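Local coordinates for amino acid ABC transporter, periplasmic amino acid-binding protein (Brucella ovis, PDB 4Z9N) that binds glutathione between its two lobes and probably delivers it to an ABC transporter for import, at residues Y48-A53 against T61-T66; S54-D59 against A222-V227; Q112-N117 against L128-A133; A172-R177 against D199-L204. One frame throughout, in Å; residues are numbered along the deposited sequence.

Contact 1 of 4, residues Y48-A53 against T61-T66; sequences YCRAVA and TKVKFT
Arg50 on helix 44-57 reaches across to Val63 and Phe65 on strand 63-67. The helix and strand belong to a beta-alpha-beta crossover. Strand 21-25, which precedes the helix, pairs in parallel with strand 63-67 in the small sheet of the first lobe of this periplasmic binding protein. The N-to-C directions of the two short segments are 147° apart, roughly antiparallel, and their axes come within 9.3 Å.

The Arg50 side chain does most of the work. From CB its CG lies beside the backbone N (chi1 -59°), and the chain is extended from CG to NE. This carries the guanidinium out to the strand, crossing both Val63 and Phe65 at about a right angle. Phe65 CZ sits over the centre of one guanidinium face, 3.9 Å from Arg50 CZ. The two planes are 73° apart, so this is not a parallel stack. At the tip, NH2 approaches Phe65 CE2 at 3.7 Å and hydrogen-bonds to Trp41 O. NH1 lies 3.5 Å from Val63 CG1 and donates to Pro60 O. Two carbonyls therefore fix the rotation of the group.

Apolar packing extends the interface beside the arginine. Cys49 CB touches Phe65 CE1 at 3.9 Å, and Ala53 CB lies 4.3 Å from Val63 CB. In the plane of the guanidinium a water accepts from Arg50 NH1 at 2.9 Å and donates weakly to Thr61 O.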
loop_
_atom_site.group_PDB
_atom_site.type_symbol
_atom_site.label_atom_id
_atom_site.label_comp_id
_atom_site.label_asym_id
_atom_site.label_seq_id
_atom_site.Cartn_x
_atom_site.Cartn_y
_atom_site.Cartn_z
ATOM N N TYR D 48 4.732 6.976 -16.002
ATOM C CA TYR D 48 5.290 6.744 -14.669
ATOM C C TYR D 48 6.818 6.763 -14.738
ATOM O O TYR D 48 7.479 7.316 -13.863
ATOM C CB TYR D 48 4.789 5.415 -14.078
ATOM C CG TYR D 48 3.809 5.633 -12.942
ATOM C CD1 TYR D 48 2.465 5.913 -13.199
ATOM C CD2 TYR D 48 4.233 5.614 -11.619
ATOM C CE1 TYR D 48 1.574 6.145 -12.169
ATOM C CE2 TYR D 48 3.339 5.864 -10.574
ATOM C CZ TYR D 48 2.016 6.123 -10.866
ATOM O OH TYR D 48 1.126 6.348 -9.833
ATOM N N CYS D 49 7.372 6.149 -15.778
ATOM C CA CYS D 49 8.818 6.216 -16.022
ATOM C C CYS D 49 9.281 7.646 -16.188
ATOM O O CYS D 49 10.299 8.061 -15.626
ATOM C CB CYS D 49 9.204 5.441 -17.273
ATOM S SG CYS D 49 8.872 3.691 -17.197
ATOM N N ARG D 50 8.532 8.394 -16.987
ATOM C CA ARG D 50 8.873 9.785 -17.223
ATOM C C ARG D 50 8.730 10.604 -15.945
ATOM O O ARG D 50 9.411 11.619 -15.776
ATOM C CB ARG D 50 8.006 10.383 -18.332
ATOM C CG ARG D 50 8.125 9.669 -19.684
ATOM C CD ARG D 50 7.654 10.586 -20.816
ATOM N NE ARG D 50 7.626 9.887 -22.094
ATOM C CZ ARG D 50 8.687 9.719 -22.879
ATOM N NH1 ARG D 50 9.871 10.200 -22.529
ATOM N NH2 ARG D 50 8.562 9.056 -24.019
ATOM N N ALA D 51 7.837 10.180 -15.056
ATOM C CA ALA D 51 7.672 10.879 -13.777
ATOM C C ALA D 51 8.939 10.757 -12.923
ATOM O O ALA D 51 9.378 11.726 -12.293
ATOM C CB ALA D 51 6.439 10.341 -13.000
ATOM N N VAL D 52 9.527 9.568 -12.909
ATOM C CA VAL D 52 10.762 9.351 -12.173
ATOM C C VAL D 52 11.887 10.154 -12.811
ATOM O O VAL D 52 12.676 10.788 -12.112
ATOM C CB VAL D 52 11.101 7.860 -12.105
ATOM C CG1 VAL D 52 12.442 7.637 -11.435
ATOM C CG2 VAL D 52 9.995 7.127 -11.348
ATOM N N ALA D 53 11.948 10.148 -14.139
ATOM C CA ALA D 53 12.947 10.943 -14.828
ATOM C C ALA D 53 12.777 12.431 -14.515
ATOM O O ALA D 53 13.771 13.161 -14.379
ATOM C CB ALA D 53 12.881 10.695 -16.329
ATOM N N THR D 61 12.081 13.505 -20.686
ATOM C CA THR D 61 12.627 12.803 -21.843
ATOM C C THR D 61 14.017 12.240 -21.565
ATOM O O THR D 61 14.634 11.649 -22.440
ATOM C CB THR D 61 12.700 13.726 -23.079
ATOM O OG1 THR D 61 13.662 14.760 -22.845
ATOM C CG2 THR D 61 11.342 14.373 -23.351
ATOM N N LYS D 62 14.511 12.432 -20.347
ATOM C CA LYS D 62 15.808 11.890 -19.938
ATOM C C LYS D 62 15.654 10.431 -19.524
ATOM O O LYS D 62 15.956 10.043 -18.390
ATOM C CB LYS D 62 16.401 12.720 -18.792
ATOM C CG LYS D 62 16.832 14.143 -19.178
ATOM C CD LYS D 62 18.041 14.119 -20.081
ATOM C CE LYS D 62 18.539 15.533 -20.412
ATOM N NZ LYS D 62 18.970 16.294 -19.203
ATOM N N VAL D 63 15.170 9.624 -20.456
ATOM C CA VAL D 63 14.843 8.236 -20.180
ATOM C C VAL D 63 15.078 7.432 -21.440
ATOM O O VAL D 63 14.881 7.948 -22.548
ATOM C CB VAL D 63 13.391 8.101 -19.690
ATOM C CG1 VAL D 63 12.440 8.732 -20.696
ATOM C CG2 VAL D 63 13.029 6.636 -19.447
ATOM N N LYS D 64 15.539 6.190 -21.275
ATOM C CA LYS D 64 15.629 5.240 -22.381
ATOM C C LYS D 64 14.797 4.011 -22.041
ATOM O O LYS D 64 14.759 3.570 -20.881
ATOM C CB LYS D 64 17.083 4.842 -22.683
ATOM C CG LYS D 64 17.985 5.998 -23.087
ATOM C CD LYS D 64 19.349 5.475 -23.547
ATOM C CE LYS D 64 20.344 6.598 -23.757
ATOM N NZ LYS D 64 21.596 6.094 -24.381
ATOM N N PHE D 65 14.116 3.469 -23.047
ATOM C CA PHE D 65 13.169 2.374 -22.813
ATOM C C PHE D 65 13.655 1.031 -23.333
ATOM O O PHE D 65 14.102 0.917 -24.470
ATOM C CB PHE D 65 11.820 2.712 -23.447
ATOM C CG PHE D 65 11.166 3.923 -22.852
ATOM C CD1 PHE D 65 10.431 3.825 -21.682
ATOM C CD2 PHE D 65 11.316 5.172 -23.447
ATOM C CE1 PHE D 65 9.838 4.953 -21.121
ATOM C CE2 PHE D 65 10.728 6.294 -22.898
ATOM C CZ PHE D 65 9.986 6.185 -21.731
ATOM N N THR D 66 13.549 0.015 -22.479
ATOM C CA THR D 66 13.901 -1.360 -22.821
ATOM C C THR D 66 12.630 -2.209 -22.887
ATOM O O THR D 66 12.094 -2.588 -21.852
ATOM C CB THR D 66 14.877 -1.950 -21.778
ATOM O OG1 THR D 66 16.082 -1.163 -21.750
ATOM C CG2 THR D 66 15.225 -3.430 -22.082
HETATM O O HOH W 1 12.169 10.187 -24.220
#

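Contact 2 of 4, residues S54-D59 against A222-V227; sequences SAIFGD and ARWADV. With NA (sodium ion), chain H.
Ile56 meets Trp224 and Val227 by apolar packing alone. The contact is small, and no hydrogen bond joins the two segments. Ile56 CD1 lies 3.7 Å from Trp224 CZ3, at the edge of the indole and close to its plane. The methyl therefore meets the rim of the six-membered ring and not its face. The two side chains cross at about a right angle. Trp224 reaches out because its CG is anti to the backbone N (chi1 -178°), which sends the indole toward helix 44-57. A looser touch links Ile56 CD1 to Val227 CG1 at 4.3 Å. The other branch of Ile56 packs within its own segment, with CG2 over the centre of the Phe57 ring.

These side chains join the C-terminal end of helix 44-57 to the start of helix 222-240. In the two-lobed fold of family 3 solute-binding proteins, the chain returns after strand 211-218 to the first lobe, where helix 222-240 packs beside helix 44-57, far along the chain from it.

Hydrogen bonds secure each side separately. Trp224 NE1 is bonded to Asp83 O, which fixes the turn of the indole. Gly58 N bonds to Ser54 O at 2.8 Å, and Gly58 leaves the helix with positive phi.

Metal binding is the third element. Asp226, which does not touch Ile56, binds a sodium ion through OD1 at 2.9 Å. The same OD1 is hydrogen-bonded to Arg229 NH1. Asp96, Asp102, Gln219 and the carbonyl of Leu101, all of the second subunit, bind this sodium too, so the ion bridges the two chains.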
loop_
_atom_site.group_PDB
_atom_site.type_symbol
_atom_site.label_atom_id
_atom_site.label_comp_id
_atom_site.label_asym_id
_atom_site.label_seq_id
_atom_site.Cartn_x
_atom_site.Cartn_y
_atom_site.Cartn_z
ATOM N N SER D 54 11.533 12.886 -14.398
ATOM C CA SER D 54 11.304 14.304 -14.096
ATOM C C SER D 54 11.734 14.633 -12.672
ATOM O O SER D 54 12.352 15.660 -12.425
ATOM C CB SER D 54 9.838 14.689 -14.302
ATOM O OG SER D 54 9.356 14.274 -15.566
ATOM N N ALA D 55 11.413 13.744 -11.739
ATOM C CA ALA D 55 11.851 13.896 -10.354
ATOM C C ALA D 55 13.355 14.102 -10.228
ATOM O O ALA D 55 13.827 14.847 -9.368
ATOM C CB ALA D 55 11.427 12.669 -9.536
ATOM N N ILE D 56 14.109 13.425 -11.084
ATOM C CA ILE D 56 15.556 13.383 -10.964
ATOM C C ILE D 56 16.215 14.457 -11.798
ATOM O O ILE D 56 17.114 15.152 -11.321
ATOM C CB ILE D 56 16.100 11.999 -11.364
ATOM C CG1 ILE D 56 15.534 10.917 -10.441
ATOM C CG2 ILE D 56 17.628 11.984 -11.352
ATOM C CD1 ILE D 56 15.864 9.496 -10.901
ATOM N N PHE D 57 15.768 14.579 -13.047
ATOM C CA PHE D 57 16.444 15.423 -14.030
ATOM C C PHE D 57 15.667 16.685 -14.386
ATOM O O PHE D 57 16.204 17.566 -15.046
ATOM C CB PHE D 57 16.713 14.623 -15.316
ATOM C CG PHE D 57 17.607 13.435 -15.122
ATOM C CD1 PHE D 57 18.966 13.600 -14.901
ATOM C CD2 PHE D 57 17.095 12.146 -15.184
ATOM C CE1 PHE D 57 19.796 12.498 -14.721
ATOM C CE2 PHE D 57 17.923 11.045 -15.020
ATOM C CZ PHE D 57 19.271 11.218 -14.784
ATOM N N GLY D 58 14.408 16.774 -13.963
ATOM C CA GLY D 58 13.562 17.887 -14.362
ATOM C C GLY D 58 13.243 17.887 -15.849
ATOM O O GLY D 58 12.954 18.927 -16.445
ATOM N N ASP D 59 13.301 16.701 -16.448
ATOM C CA ASP D 59 13.115 16.541 -17.885
ATOM C C ASP D 59 12.557 15.139 -18.123
ATOM O O ASP D 59 13.273 14.169 -17.951
ATOM C CB ASP D 59 14.451 16.749 -18.619
ATOM C CG ASP D 59 14.334 16.648 -20.139
ATOM O OD1 ASP D 59 13.310 16.152 -20.656
ATOM O OD2 ASP D 59 15.296 17.062 -20.829
ATOM N N ALA D 222 17.729 1.008 -0.671
ATOM C CA ALA D 222 16.586 1.700 -0.080
ATOM C C ALA D 222 16.420 3.100 -0.648
ATOM O O ALA D 222 15.292 3.563 -0.849
ATOM C CB ALA D 222 16.728 1.764 1.443
ATOM N N ARG D 223 17.539 3.770 -0.909
ATOM C CA ARG D 223 17.503 5.130 -1.436
ATOM C C ARG D 223 16.794 5.161 -2.782
ATOM O O ARG D 223 15.988 6.062 -3.042
ATOM C CB ARG D 223 18.924 5.703 -1.578
ATOM N N TRP D 224 17.105 4.182 -3.637
ATOM C CA TRP D 224 16.476 4.098 -4.951
ATOM C C TRP D 224 14.991 3.738 -4.848
ATOM O O TRP D 224 14.158 4.312 -5.562
ATOM C CB TRP D 224 17.204 3.085 -5.849
ATOM C CG TRP D 224 16.607 3.031 -7.212
ATOM C CD1 TRP D 224 16.024 1.955 -7.807
ATOM C CD2 TRP D 224 16.493 4.119 -8.142
ATOM N NE1 TRP D 224 15.567 2.294 -9.060
ATOM C CE2 TRP D 224 15.847 3.618 -9.289
ATOM C CE3 TRP D 224 16.902 5.460 -8.123
ATOM C CZ2 TRP D 224 15.583 4.413 -10.406
ATOM C CZ3 TRP D 224 16.637 6.253 -9.235
ATOM C CH2 TRP D 224 15.990 5.725 -10.361
ATOM N N ALA D 225 14.651 2.789 -3.979
ATOM C CA ALA D 225 13.244 2.441 -3.757
ATOM C C ALA D 225 12.457 3.646 -3.248
ATOM O O ALA D 225 11.303 3.857 -3.652
ATOM C CB ALA D 225 13.115 1.279 -2.779
ATOM N N ASP D 226 13.074 4.428 -2.357
ATOM C CA ASP D 226 12.426 5.647 -1.849
ATOM C C ASP D 226 12.094 6.628 -2.979
ATOM O O ASP D 226 11.021 7.236 -2.985
ATOM C CB ASP D 226 13.303 6.340 -0.797
ATOM C CG ASP D 226 13.375 5.573 0.535
ATOM O OD1 ASP D 226 12.689 4.548 0.697
ATOM O OD2 ASP D 226 14.149 5.992 1.416
ATOM N N VAL D 227 13.010 6.785 -3.932
ATOM C CA VAL D 227 12.787 7.718 -5.050
ATOM C C VAL D 227 11.589 7.274 -5.886
ATOM O O VAL D 227 10.739 8.083 -6.277
ATOM C CB VAL D 227 14.051 7.843 -5.955
ATOM C CG1 VAL D 227 13.707 8.576 -7.249
ATOM C CG2 VAL D 227 15.191 8.536 -5.214
HETATM NA NA NA H . 13.015 3.952 3.533
#

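Contact 3 of 4, residues Q112-N117 against L128-A133; sequences QGFMIN and LQLSGA
Leu130 packs its two methyls against Phe114 and Ile116. It stands at the head of a type II beta turn, Leu130 to Ala133, in the loop that leads to strand 134-138. Its partners lie on strand 101-117, which belongs to the mixed sheet of the second lobe. The contact closes this loop over the sheet.

Leu130 has the most surface buried here. CD1 rests 4.1 Å from Phe114 CD2 and equally close to Phe114 CB and CG. It therefore meets the base of the aromatic side chain, and the two side chains cross at a slant. Phe114 also packs on Met147 and Phe151 of helix 142-153.

Ile116 sits two residues further along and points to the same side of the strand. Its CG2 touches Leu130 CD2 at 4.2 Å. All three side chains are buried, and no hydrogen bond crosses the contact. The strand is held in the sheet by backbone bonds of Phe114 with Leu204 and of Ile116 with Val202. The turn is closed by Ala133 N, which donates to Leu130 O at 3.0 Å.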
loop_
_atom_site.group_PDB
_atom_site.type_symbol
_atom_site.label_atom_id
_atom_site.label_comp_id
_atom_site.label_asym_id
_atom_site.label_seq_id
_atom_site.Cartn_x
_atom_site.Cartn_y
_atom_site.Cartn_z
ATOM N N GLN D 112 -7.756 -10.273 -13.143
ATOM C CA GLN D 112 -7.788 -11.048 -14.394
ATOM C C GLN D 112 -9.205 -11.261 -14.913
ATOM O O GLN D 112 -10.121 -11.550 -14.135
ATOM C CB GLN D 112 -7.112 -12.402 -14.180
ATOM C CG GLN D 112 -7.128 -13.335 -15.378
ATOM C CD GLN D 112 -6.219 -14.527 -15.158
ATOM O OE1 GLN D 112 -5.418 -14.542 -14.221
ATOM N NE2 GLN D 112 -6.333 -15.542 -16.021
ATOM N N GLY D 113 -9.379 -11.130 -16.229
ATOM C CA GLY D 113 -10.666 -11.354 -16.855
ATOM C C GLY D 113 -10.546 -12.126 -18.156
ATOM O O GLY D 113 -9.453 -12.587 -18.525
ATOM N N PHE D 114 -11.681 -12.290 -18.827
ATOM C CA PHE D 114 -11.787 -13.036 -20.082
ATOM C C PHE D 114 -12.492 -12.214 -21.151
ATOM O O PHE D 114 -13.454 -11.511 -20.859
ATOM C CB PHE D 114 -12.556 -14.344 -19.875
ATOM C CG PHE D 114 -11.880 -15.295 -18.951
ATOM C CD1 PHE D 114 -12.103 -15.221 -17.578
ATOM C CD2 PHE D 114 -10.996 -16.240 -19.445
ATOM C CE1 PHE D 114 -11.472 -16.091 -16.720
ATOM C CE2 PHE D 114 -10.351 -17.120 -18.592
ATOM C CZ PHE D 114 -10.592 -17.043 -17.224
ATOM N N MET D 115 -12.022 -12.318 -22.388
ATOM C CA MET D 115 -12.644 -11.606 -23.508
ATOM C C MET D 115 -13.029 -12.586 -24.612
ATOM O O MET D 115 -12.274 -13.522 -24.899
ATOM C CB MET D 115 -11.694 -10.537 -24.043
ATOM C CG MET D 115 -12.283 -9.650 -25.140
ATOM S SD MET D 115 -11.236 -8.203 -25.441
ATOM C CE MET D 115 -9.780 -8.974 -26.151
ATOM N N ILE D 116 -14.198 -12.372 -25.216
ATOM C CA ILE D 116 -14.662 -13.187 -26.335
ATOM C C ILE D 116 -15.134 -12.305 -27.474
ATOM O O ILE D 116 -15.435 -11.125 -27.284
ATOM C CB ILE D 116 -15.807 -14.136 -25.934
ATOM C CG1 ILE D 116 -16.991 -13.329 -25.386
ATOM C CG2 ILE D 116 -15.335 -15.187 -24.941
ATOM C CD1 ILE D 116 -18.306 -14.055 -25.412
ATOM N N ASN D 117 -15.221 -12.895 -28.659
ATOM C CA ASN D 117 -15.890 -12.249 -29.773
ATOM C C ASN D 117 -17.357 -12.618 -29.670
ATOM O O ASN D 117 -17.730 -13.762 -29.930
ATOM C CB ASN D 117 -15.293 -12.692 -31.109
ATOM C CG ASN D 117 -15.899 -11.953 -32.286
ATOM O OD1 ASN D 117 -17.114 -11.785 -32.363
ATOM N ND2 ASN D 117 -15.051 -11.472 -33.186
ATOM N N LEU D 128 -18.206 -18.503 -16.751
ATOM C CA LEU D 128 -18.583 -19.844 -16.309
ATOM C C LEU D 128 -19.195 -20.655 -17.453
ATOM O O LEU D 128 -19.511 -21.835 -17.295
ATOM C CB LEU D 128 -19.545 -19.771 -15.121
ATOM C CG LEU D 128 -18.897 -19.346 -13.794
ATOM C CD1 LEU D 128 -19.926 -19.226 -12.663
ATOM C CD2 LEU D 128 -17.770 -20.302 -13.404
ATOM N N GLN D 129 -19.355 -20.032 -18.614
ATOM C CA GLN D 129 -19.874 -20.759 -19.765
ATOM C C GLN D 129 -18.747 -21.142 -20.724
ATOM O O GLN D 129 -18.990 -21.527 -21.874
ATOM C CB GLN D 129 -20.934 -19.933 -20.481
ATOM C CG GLN D 129 -22.011 -19.377 -19.564
ATOM C CD GLN D 129 -22.889 -18.380 -20.273
ATOM O OE1 GLN D 129 -22.395 -17.469 -20.929
ATOM N NE2 GLN D 129 -24.203 -18.542 -20.148
ATOM N N LEU D 130 -17.516 -21.070 -20.233
ATOM C CA LEU D 130 -16.349 -21.279 -21.084
ATOM C C LEU D 130 -15.738 -22.673 -20.987
ATOM O O LEU D 130 -14.620 -22.877 -21.449
ATOM C CB LEU D 130 -15.272 -20.237 -20.766
ATOM C CG LEU D 130 -15.634 -18.806 -21.180
ATOM C CD1 LEU D 130 -14.499 -17.862 -20.805
ATOM C CD2 LEU D 130 -15.962 -18.719 -22.668
ATOM N N SER D 131 -16.451 -23.627 -20.393
ATOM C CA SER D 131 -15.931 -24.991 -20.305
ATOM C C SER D 131 -15.593 -25.507 -21.701
ATOM O O SER D 131 -16.408 -25.415 -22.620
ATOM C CB SER D 131 -16.931 -25.931 -19.631
ATOM O OG SER D 131 -16.370 -27.225 -19.494
ATOM N N GLY D 132 -14.373 -26.010 -21.865
ATOM C CA GLY D 132 -13.959 -26.560 -23.146
ATOM C C GLY D 132 -13.382 -25.565 -24.138
ATOM O O GLY D 132 -12.751 -25.959 -25.115
ATOM N N ALA D 133 -13.606 -24.274 -23.899
ATOM C CA ALA D 133 -13.145 -23.236 -24.824
ATOM C C ALA D 133 -11.619 -23.178 -24.899
ATOM O O ALA D 133 -10.940 -23.367 -23.886
ATOM C CB ALA D 133 -13.686 -21.881 -24.397
#

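Contact 4 of 4, residues A172-R177 against D199-L204; sequences AYDSGR and DDHVIL
Tyr173 and His201 join helix 166-174 to strand 201-203 by a side-chain hydrogen bond. Tyr173 comes first along the helix. A chi1 of 170° swings the phenol out from the helix to the strand. Tyr173 OH is 2.7 Å from His201 ND1, and the geometry fits a proton on either atom. The hydroxyl lies in the plane of the imidazole, at its edge. The two rings touch at their rims, with their planes 51° apart. Met115 of strand 101-117 packs on both.

Asp174 follows and reaches the other end of the same imidazole. Its OD1 is 3.9 Å from His201 NE2, and a water fills the step. That water donates to Asp174 OD1 at 2.6 Å and is 2.9 Å from His201 NE2, again in the plane of the ring. Asp174 OD2 accepts from Ala196 N, so both carboxylate oxygens are engaged.

Gly176 is the first residue to leave helical backbone angles, with positive phi, in a Schellman motif. Its N is bonded to Tyr173 O at 3.1 Å. Arg177 leads on to Cys178, which forms a disulfide with Cys136.

Both imidazole nitrogens of His201 thus have in-plane partners, which fixes the rotation of the ring. The carboxylate behind the water would probably stabilise a proton on NE2 or a positive charge on the ring.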
loop_
_atom_site.group_PDB
_atom_site.type_symbol
_atom_site.label_atom_id
_atom_site.label_comp_id
_atom_site.label_asym_id
_atom_site.label_seq_id
_atom_site.Cartn_x
_atom_site.Cartn_y
_atom_site.Cartn_z
ATOM N N ALA D 172 -3.765 -15.296 -32.850
ATOM C CA ALA D 172 -4.462 -16.572 -32.702
ATOM C C ALA D 172 -5.888 -16.384 -32.190
ATOM O O ALA D 172 -6.797 -17.133 -32.561
ATOM C CB ALA D 172 -3.693 -17.476 -31.777
ATOM N N TYR D 173 -6.072 -15.391 -31.323
ATOM C CA TYR D 173 -7.396 -15.048 -30.819
ATOM C C TYR D 173 -8.252 -14.405 -31.913
ATOM O O TYR D 173 -9.400 -14.798 -32.127
ATOM C CB TYR D 173 -7.291 -14.101 -29.620
ATOM C CG TYR D 173 -8.619 -13.515 -29.183
ATOM C CD1 TYR D 173 -9.612 -14.320 -28.637
ATOM C CD2 TYR D 173 -8.872 -12.154 -29.310
ATOM C CE1 TYR D 173 -10.827 -13.785 -28.243
ATOM C CE2 TYR D 173 -10.072 -11.612 -28.910
ATOM C CZ TYR D 173 -11.048 -12.424 -28.381
ATOM O OH TYR D 173 -12.251 -11.870 -27.999
ATOM N N ASP D 174 -7.688 -13.412 -32.590
ATOM C CA ASP D 174 -8.447 -12.646 -33.573
ATOM C C ASP D 174 -8.838 -13.512 -34.764
ATOM O O ASP D 174 -9.920 -13.350 -35.341
ATOM C CB ASP D 174 -7.638 -11.435 -34.044
ATOM C CG ASP D 174 -8.523 -10.293 -34.500
ATOM O OD1 ASP D 174 -9.745 -10.377 -34.249
ATOM O OD2 ASP D 174 -8.003 -9.311 -35.072
ATOM N N SER D 175 -7.961 -14.439 -35.125
ATOM C CA SER D 175 -8.193 -15.293 -36.287
ATOM C C SER D 175 -9.274 -16.325 -35.986
ATOM O O SER D 175 -9.834 -16.937 -36.895
ATOM C CB SER D 175 -6.905 -15.995 -36.696
ATOM O OG SER D 175 -6.569 -16.983 -35.737
ATOM N N GLY D 176 -9.560 -16.517 -34.703
ATOM C CA GLY D 176 -10.569 -17.474 -34.296
ATOM C C GLY D 176 -10.002 -18.831 -33.927
ATOM O O GLY D 176 -10.745 -19.744 -33.574
ATOM N N ARG D 177 -8.682 -18.968 -34.009
ATOM C CA ARG D 177 -8.023 -20.188 -33.549
ATOM C C ARG D 177 -8.270 -20.415 -32.049
ATOM O O ARG D 177 -8.362 -21.553 -31.596
ATOM C CB ARG D 177 -6.522 -20.137 -33.847
ATOM N N ASP D 199 -15.058 -3.562 -31.806
ATOM C CA ASP D 199 -16.440 -3.514 -31.316
ATOM C C ASP D 199 -17.125 -4.870 -31.151
ATOM O O ASP D 199 -18.120 -4.981 -30.438
ATOM C CB ASP D 199 -17.293 -2.646 -32.250
ATOM C CG ASP D 199 -17.036 -1.164 -32.064
ATOM O OD1 ASP D 199 -16.372 -0.793 -31.074
ATOM O OD2 ASP D 199 -17.505 -0.365 -32.905
ATOM N N ASP D 200 -16.616 -5.901 -31.814
ATOM C CA ASP D 200 -17.222 -7.221 -31.695
ATOM C C ASP D 200 -16.785 -7.964 -30.430
ATOM O O ASP D 200 -17.254 -9.070 -30.169
ATOM C CB ASP D 200 -16.889 -8.075 -32.919
ATOM C CG ASP D 200 -17.398 -7.468 -34.221
ATOM O OD1 ASP D 200 -17.173 -8.094 -35.274
ATOM O OD2 ASP D 200 -18.020 -6.384 -34.188
ATOM N N HIS D 201 -15.892 -7.363 -29.648
ATOM C CA HIS D 201 -15.315 -8.064 -28.493
ATOM C C HIS D 201 -15.847 -7.574 -27.152
ATOM O O HIS D 201 -15.931 -6.372 -26.886
ATOM C CB HIS D 201 -13.790 -7.959 -28.535
ATOM C CG HIS D 201 -13.196 -8.588 -29.759
ATOM N ND1 HIS D 201 -12.766 -9.900 -29.790
ATOM C CD2 HIS D 201 -13.007 -8.099 -31.008
ATOM C CE1 HIS D 201 -12.319 -10.183 -31.001
ATOM N NE2 HIS D 201 -12.450 -9.106 -31.757
ATOM N N VAL D 202 -16.215 -8.539 -26.316
ATOM C CA VAL D 202 -16.828 -8.269 -25.033
ATOM C C VAL D 202 -15.932 -8.781 -23.922
ATOM O O VAL D 202 -15.461 -9.912 -23.984
ATOM C CB VAL D 202 -18.221 -8.914 -24.946
ATOM C CG1 VAL D 202 -18.791 -8.761 -23.537
ATOM C CG2 VAL D 202 -19.156 -8.278 -25.962
ATOM N N ILE D 203 -15.686 -7.947 -22.919
ATOM C CA ILE D 203 -15.014 -8.404 -21.702
ATOM C C ILE D 203 -16.089 -8.908 -20.751
ATOM O O ILE D 203 -17.008 -8.161 -20.388
ATOM C CB ILE D 203 -14.178 -7.293 -21.071
ATOM C CG1 ILE D 203 -13.105 -6.810 -22.053
ATOM C CG2 ILE D 203 -13.579 -7.749 -19.742
ATOM C CD1 ILE D 203 -12.375 -5.545 -21.596
ATOM N N LEU D 204 -15.994 -10.178 -20.374
ATOM C CA LEU D 204 -17.014 -10.805 -19.546
ATOM C C LEU D 204 -16.922 -10.237 -18.135
ATOM O O LEU D 204 -15.888 -9.671 -17.765
ATOM C CB LEU D 204 -16.865 -12.335 -19.552
ATOM C CG LEU D 204 -17.002 -12.977 -20.935
ATOM C CD1 LEU D 204 -16.669 -14.451 -20.921
ATOM C CD2 LEU D 204 -18.402 -12.750 -21.485
HETATM O O HOH W 2 -11.618 -8.661 -34.488
#

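The four contacts fall into two pairs, one in each lobe. Contacts 1 and 2 share helix 44-57 and touch each other. Contacts 3 and 4 meet through neighbouring strands 101-117 and 201-203, with centres about 10 Å apart. The centres of contacts 1 and 3 are about 36 Å apart, on opposite sides of the chain centre. Contact 1 is partly buried and built round a charged arginine. Contacts 2 and 3 are buried, small and apolar between their segments, although contact 2 also carries the sodium site at the subunit boundary. Contact 4 is buried but polar. Glutathione lies about 13 Å from the side chains of Phe65 and Phe114 and about 11 Å from that of Tyr173.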